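Local coordinates for uncharacterized protein (Bacteroides uniformis, PDB 4JPQ) that is of unknown function but probably binds carbohydrate through a family 9 carbohydrate-binding module, at residues Trp85-Glu97 and Lys177-Leu190. Sequence-based numbering, arbitrary orientation.
Sequences WEDACVEFFVSPE and KTMKGNFYKCGDKL. With SO4 (sulfate ion), chain F.
With chi1 of F93 at -80° and that of Y184 at -45°, each ring swings to the side of its own backbone N, and the two meet edge-to-face: the edge of Y184 is turned to one face of F93, with CE2 of Y184 3.5 Å from CD1 of F93. On the other side of the sheet, F92 and F183 lie side by side, their planes only 19° apart but slid so far that the rings hardly overlap. K185 starts with CG trans to its backbone N, then bends at chi2 and chi4; its CD thereby lies against CG1 of V90 at 3.9 Å, while NZ curls back to C186 O (3.0 Å). That oxygen is gripped from opposite faces of its plane, the second donor being C89 N. Because NZ also bridges to E70 and bonds to H194, a methionine here would probably cost the E70 carboxylate this positive partner and C186 O one of its two donors.

Strands 89-95 and 178-186 run antiparallel, joined by paired N-H···O bonds from C89–C186 to S95–K180. Past C186 the ladder gives way to a type I turn at G187–L190, where D188 N and K189 N bond in plane to lone pairs of W85 O and E86 O, respectively. At the far end, the selenium of M179 packs 3.6 Å from CB of P96.

The two strands thus form a regular antiparallel ladder near the centre of the chain, with ten backbone hydrogen bonds counting the two at the turn, F92 and F183 on one face and F93 and Y184 on the other. Strand 102-108 flanks 89-95 on its other edge, and strands 195-197 and 215-219 pair with 178-186; strand 61-70 packs on F92 through L64 and Y66, while F208 stacks on Y184.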
loop_
_atom_site.group_PDB
_atom_site.type_symbol
_atom_site.label_atom_id
_atom_site.label_comp_id
_atom_site.label_asym_id
_atom_site.label_seq_id
_atom_site.Cartn_x
_atom_site.Cartn_y
_atom_site.Cartn_z
ATOM N N TRP A 85 6.123 -2.037 9.552
ATOM C CA TRP A 85 4.826 -1.831 10.229
ATOM C C TRP A 85 4.962 -1.082 11.576
ATOM O O TRP A 85 3.980 -0.503 12.068
ATOM C CB TRP A 85 4.072 -3.166 10.419
ATOM C CG TRP A 85 4.819 -4.126 11.276
ATOM C CD1 TRP A 85 4.774 -4.205 12.624
ATOM C CD2 TRP A 85 5.773 -5.096 10.847
ATOM N NE1 TRP A 85 5.646 -5.164 13.082
ATOM C CE2 TRP A 85 6.266 -5.740 12.008
ATOM C CE3 TRP A 85 6.273 -5.485 9.592
ATOM C CZ2 TRP A 85 7.226 -6.765 11.955
ATOM C CZ3 TRP A 85 7.226 -6.506 9.531
ATOM C CH2 TRP A 85 7.693 -7.137 10.710
ATOM N N GLU A 86 6.156 -1.137 12.174
ATOM C CA GLU A 86 6.454 -0.411 13.429
ATOM C C GLU A 86 6.686 1.071 13.217
ATOM O O GLU A 86 6.415 1.878 14.117
ATOM C CB GLU A 86 7.674 -1.000 14.108
ATOM C CG GLU A 86 7.506 -2.457 14.495
ATOM C CD GLU A 86 8.717 -3.021 15.170
ATOM O OE1 GLU A 86 9.828 -2.458 15.024
ATOM O OE2 GLU A 86 8.543 -4.039 15.848
ATOM N N ASP A 87 7.230 1.402 12.047
ATOM C CA ASP A 87 7.478 2.770 11.602
ATOM C C ASP A 87 6.150 3.323 11.047
ATOM O O ASP A 87 5.169 2.581 10.952
ATOM C CB ASP A 87 8.550 2.763 10.490
ATOM C CG ASP A 87 9.891 2.242 10.963
ATOM O OD1 ASP A 87 10.307 2.587 12.088
ATOM O OD2 ASP A 87 10.578 1.530 10.196
ATOM N N ALA A 88 6.110 4.625 10.727
ATOM C CA ALA A 88 4.931 5.246 10.076
ATOM C C ALA A 88 4.874 4.575 8.721
ATOM O O ALA A 88 5.801 4.722 7.915
ATOM C CB ALA A 88 5.085 6.750 9.925
ATOM N N CYS A 89 3.797 3.834 8.483
ATOM C CA CYS A 89 3.715 2.939 7.347
ATOM C C CYS A 89 2.372 2.915 6.653
ATOM O O CYS A 89 1.342 2.891 7.321
ATOM C CB CYS A 89 4.025 1.549 7.908
ATOM S SG CYS A 89 4.000 0.153 6.782
ATOM N N VAL A 90 2.415 2.880 5.314
ATOM C CA VAL A 90 1.232 2.712 4.456
ATOM C C VAL A 90 1.387 1.352 3.778
ATOM O O VAL A 90 2.520 0.913 3.495
ATOM C CB VAL A 90 1.031 3.811 3.412
ATOM C CG1 VAL A 90 0.695 5.121 4.111
ATOM C CG2 VAL A 90 2.225 3.963 2.470
ATOM N N GLU A 91 0.251 0.690 3.543
ATOM C CA GLU A 91 0.237 -0.678 3.041
ATOM C C GLU A 91 -0.807 -0.897 1.941
ATOM O O GLU A 91 -1.830 -0.214 1.903
ATOM C CB GLU A 91 -0.029 -1.651 4.205
ATOM C CG GLU A 91 0.865 -1.466 5.441
ATOM C CD GLU A 91 0.606 -2.446 6.577
ATOM O OE1 GLU A 91 -0.333 -3.250 6.502
ATOM O OE2 GLU A 91 1.345 -2.396 7.577
ATOM N N PHE A 92 -0.506 -1.855 1.059
ATOM C CA PHE A 92 -1.371 -2.301 -0.035
ATOM C C PHE A 92 -1.345 -3.829 -0.050
ATOM O O PHE A 92 -0.279 -4.419 -0.208
ATOM C CB PHE A 92 -0.866 -1.760 -1.377
ATOM C CG PHE A 92 -1.612 -2.289 -2.592
ATOM C CD1 PHE A 92 -3.007 -2.235 -2.659
ATOM C CD2 PHE A 92 -0.917 -2.786 -3.702
ATOM C CE1 PHE A 92 -3.693 -2.689 -3.785
ATOM C CE2 PHE A 92 -1.595 -3.231 -4.832
ATOM C CZ PHE A 92 -2.985 -3.184 -4.871
ATOM N N PHE A 93 -2.503 -4.446 0.146
ATOM C CA PHE A 93 -2.656 -5.909 0.148
ATOM C C PHE A 93 -3.523 -6.238 -1.060
ATOM O O PHE A 93 -4.517 -5.550 -1.284
ATOM C CB PHE A 93 -3.368 -6.401 1.411
ATOM C CG PHE A 93 -2.493 -6.507 2.647
ATOM C CD1 PHE A 93 -1.663 -5.459 3.063
ATOM C CD2 PHE A 93 -2.570 -7.641 3.460
ATOM C CE1 PHE A 93 -0.895 -5.571 4.225
ATOM C CE2 PHE A 93 -1.809 -7.751 4.617
ATOM C CZ PHE A 93 -0.964 -6.717 4.998
ATOM N N VAL A 94 -3.180 -7.290 -1.811
ATOM C CA VAL A 94 -3.913 -7.625 -3.047
ATOM C C VAL A 94 -3.757 -9.091 -3.498
ATOM O O VAL A 94 -2.659 -9.641 -3.418
ATOM C CB VAL A 94 -3.489 -6.645 -4.185
ATOM C CG1 VAL A 94 -2.008 -6.782 -4.538
ATOM C CG2 VAL A 94 -4.340 -6.809 -5.431
ATOM N N SER A 95 -4.861 -9.690 -3.961
ATOM C CA SER A 95 -4.919 -11.054 -4.521
ATOM C C SER A 95 -5.268 -10.819 -5.997
ATOM O O SER A 95 -6.361 -10.324 -6.297
ATOM C CB SER A 95 -5.994 -11.916 -3.834
ATOM O OG SER A 95 -6.188 -13.164 -4.492
ATOM N N PRO A 96 -4.384 -11.206 -6.926
ATOM C CA PRO A 96 -4.610 -10.842 -8.316
ATOM C C PRO A 96 -5.335 -11.818 -9.252
ATOM O O PRO A 96 -5.669 -11.392 -10.370
ATOM C CB PRO A 96 -3.179 -10.667 -8.803
ATOM C CG PRO A 96 -2.473 -11.802 -8.126
ATOM C CD PRO A 96 -3.191 -12.065 -6.829
ATOM N N GLU A 97 -5.579 -13.067 -8.842
ATOM C CA GLU A 97 -6.156 -14.060 -9.764
ATOM C C GLU A 97 -7.409 -14.764 -9.227
ATOM O O GLU A 97 -7.824 -15.771 -9.801
ATOM C CB GLU A 97 -5.069 -15.120 -10.093
ATOM C CG GLU A 97 -4.883 -15.535 -11.570
ATOM C CD GLU A 97 -3.819 -14.693 -12.293
ATOM O OE1 GLU A 97 -4.125 -13.556 -12.729
ATOM O OE2 GLU A 97 -2.673 -15.187 -12.455
ATOM N N LYS A 177 -8.776 -6.546 -15.829
ATOM C CA LYS A 177 -8.820 -7.544 -14.742
ATOM C C LYS A 177 -9.573 -7.006 -13.549
ATOM O O LYS A 177 -9.728 -5.789 -13.412
ATOM C CB LYS A 177 -7.427 -8.012 -14.292
ATOM C CG LYS A 177 -6.719 -8.873 -15.325
ATOM C CD LYS A 177 -5.701 -9.823 -14.690
ATOM C CE LYS A 177 -4.973 -10.686 -15.694
ATOM N NZ LYS A 177 -5.843 -11.332 -16.712
ATOM N N THR A 178 -10.088 -7.928 -12.732
ATOM C CA THR A 178 -10.763 -7.593 -11.481
ATOM C C THR A 178 -9.966 -8.286 -10.369
ATOM O O THR A 178 -9.882 -9.515 -10.356
ATOM C CB THR A 178 -12.238 -8.036 -11.459
ATOM O OG1 THR A 178 -12.942 -7.462 -12.571
ATOM C CG2 THR A 178 -12.912 -7.579 -10.173
HETATM N N MSE A 179 -9.343 -7.494 -9.486
HETATM C CA MSE A 179 -8.573 -8.008 -8.348
HETATM C C MSE A 179 -9.259 -7.617 -7.075
HETATM O O MSE A 179 -10.157 -6.769 -7.073
HETATM C CB MSE A 179 -7.163 -7.433 -8.313
HETATM C CG MSE A 179 -6.402 -7.761 -9.589
HETATM SE SE MSE A 179 -4.481 -7.356 -9.340
HETATM C CE MSE A 179 -3.920 -7.758 -11.177
ATOM N N LYS A 180 -8.840 -8.254 -5.981
ATOM C CA LYS A 180 -9.351 -7.971 -4.650
ATOM C C LYS A 180 -8.200 -7.488 -3.754
ATOM O O LYS A 180 -7.110 -8.046 -3.783
ATOM C CB LYS A 180 -10.058 -9.199 -4.073
ATOM C CG LYS A 180 -11.201 -9.683 -4.973
ATOM C CD LYS A 180 -12.364 -10.274 -4.201
ATOM C CE LYS A 180 -13.212 -9.183 -3.555
ATOM N NZ LYS A 180 -14.222 -9.751 -2.626
ATOM N N GLY A 181 -8.441 -6.437 -2.981
ATOM C CA GLY A 181 -7.413 -5.900 -2.102
ATOM C C GLY A 181 -7.899 -4.909 -1.071
ATOM O O GLY A 181 -9.103 -4.672 -0.929
ATOM N N ASN A 182 -6.949 -4.349 -0.328
ATOM C CA ASN A 182 -7.253 -3.334 0.681
ATOM C C ASN A 182 -6.024 -2.447 0.897
ATOM O O ASN A 182 -4.899 -2.808 0.480
ATOM C CB ASN A 182 -7.707 -4.017 1.989
ATOM C CG ASN A 182 -8.673 -3.171 2.820
ATOM O OD1 ASN A 182 -8.759 -1.951 2.679
ATOM N ND2 ASN A 182 -9.403 -3.839 3.712
ATOM N N PHE A 183 -6.255 -1.294 1.528
ATOM C CA PHE A 183 -5.203 -0.306 1.784
ATOM C C PHE A 183 -5.206 0.034 3.261
ATOM O O PHE A 183 -6.279 0.158 3.852
ATOM C CB PHE A 183 -5.431 0.946 0.935
ATOM C CG PHE A 183 -5.688 0.645 -0.518
ATOM C CD1 PHE A 183 -6.968 0.303 -0.950
ATOM C CD2 PHE A 183 -4.650 0.673 -1.457
ATOM C CE1 PHE A 183 -7.211 0.001 -2.283
ATOM C CE2 PHE A 183 -4.895 0.382 -2.794
ATOM C CZ PHE A 183 -6.175 0.038 -3.207
ATOM N N TYR A 184 -4.013 0.141 3.860
ATOM C CA TYR A 184 -3.900 0.409 5.292
ATOM C C TYR A 184 -2.843 1.441 5.679
ATOM O O TYR A 184 -1.876 1.674 4.949
ATOM C CB TYR A 184 -3.560 -0.870 6.074
ATOM C CG TYR A 184 -4.327 -2.124 5.741
ATOM C CD1 TYR A 184 -5.697 -2.200 5.957
ATOM C CD2 TYR A 184 -3.668 -3.273 5.274
ATOM C CE1 TYR A 184 -6.412 -3.369 5.679
ATOM C CE2 TYR A 184 -4.369 -4.442 4.989
ATOM C CZ TYR A 184 -5.735 -4.500 5.208
ATOM O OH TYR A 184 -6.413 -5.658 4.920
ATOM N N LYS A 185 -3.047 1.999 6.875
ATOM C CA LYS A 185 -2.130 2.916 7.553
ATOM C C LYS A 185 -1.929 2.407 8.985
ATOM O O LYS A 185 -2.893 1.972 9.635
ATOM C CB LYS A 185 -2.731 4.298 7.634
ATOM C CG LYS A 185 -1.928 5.321 8.421
ATOM C CD LYS A 185 -0.661 5.764 7.709
ATOM C CE LYS A 185 0.177 6.726 8.556
ATOM N NZ LYS A 185 0.970 6.109 9.656
ATOM N N CYS A 186 -0.691 2.488 9.474
ATOM C CA CYS A 186 -0.363 2.066 10.834
ATOM C C CYS A 186 1.001 2.584 11.276
ATOM O O CYS A 186 1.666 3.294 10.528
ATOM C CB CYS A 186 -0.389 0.524 10.938
ATOM S SG CYS A 186 0.920 -0.272 9.999
ATOM N N GLY A 187 1.387 2.226 12.506
ATOM C CA GLY A 187 2.694 2.548 13.071
ATOM C C GLY A 187 2.770 2.012 14.484
ATOM O O GLY A 187 2.507 2.742 15.426
ATOM N N ASP A 188 3.061 0.712 14.604
ATOM C CA ASP A 188 3.045 0.005 15.890
ATOM C C ASP A 188 3.889 0.658 16.980
ATOM O O ASP A 188 3.436 0.716 18.114
ATOM C CB ASP A 188 3.409 -1.499 15.745
ATOM C CG ASP A 188 2.345 -2.325 14.973
ATOM O OD1 ASP A 188 1.491 -1.757 14.259
ATOM O OD2 ASP A 188 2.385 -3.571 15.073
ATOM N N LYS A 189 5.076 1.166 16.635
ATOM C CA LYS A 189 5.990 1.800 17.619
ATOM C C LYS A 189 5.978 3.345 17.652
ATOM O O LYS A 189 6.863 3.980 18.250
ATOM C CB LYS A 189 7.414 1.226 17.487
ATOM C CG LYS A 189 7.557 -0.186 18.069
ATOM C CD LYS A 189 9.009 -0.574 18.341
ATOM C CE LYS A 189 9.119 -1.769 19.277
ATOM N NZ LYS A 189 10.521 -1.937 19.759
ATOM N N LEU A 190 4.961 3.947 17.033
ATOM C CA LEU A 190 4.761 5.407 17.083
ATOM C C LEU A 190 4.201 5.774 18.450
ATOM O O LEU A 190 3.714 4.915 19.163
ATOM C CB LEU A 190 3.778 5.886 15.995
ATOM C CG LEU A 190 4.209 5.782 14.535
ATOM C CD1 LEU A 190 3.077 6.223 13.633
ATOM C CD2 LEU A 190 5.443 6.625 14.240
HETATM S S SO4 F . -2.618 -12.677 -17.804
HETATM O O1 SO4 F . -3.350 -13.290 -16.668
HETATM O O2 SO4 F . -1.288 -13.315 -17.932
HETATM O O3 SO4 F . -3.347 -12.874 -19.073
HETATM O O4 SO4 F . -2.470 -11.223 -17.574
#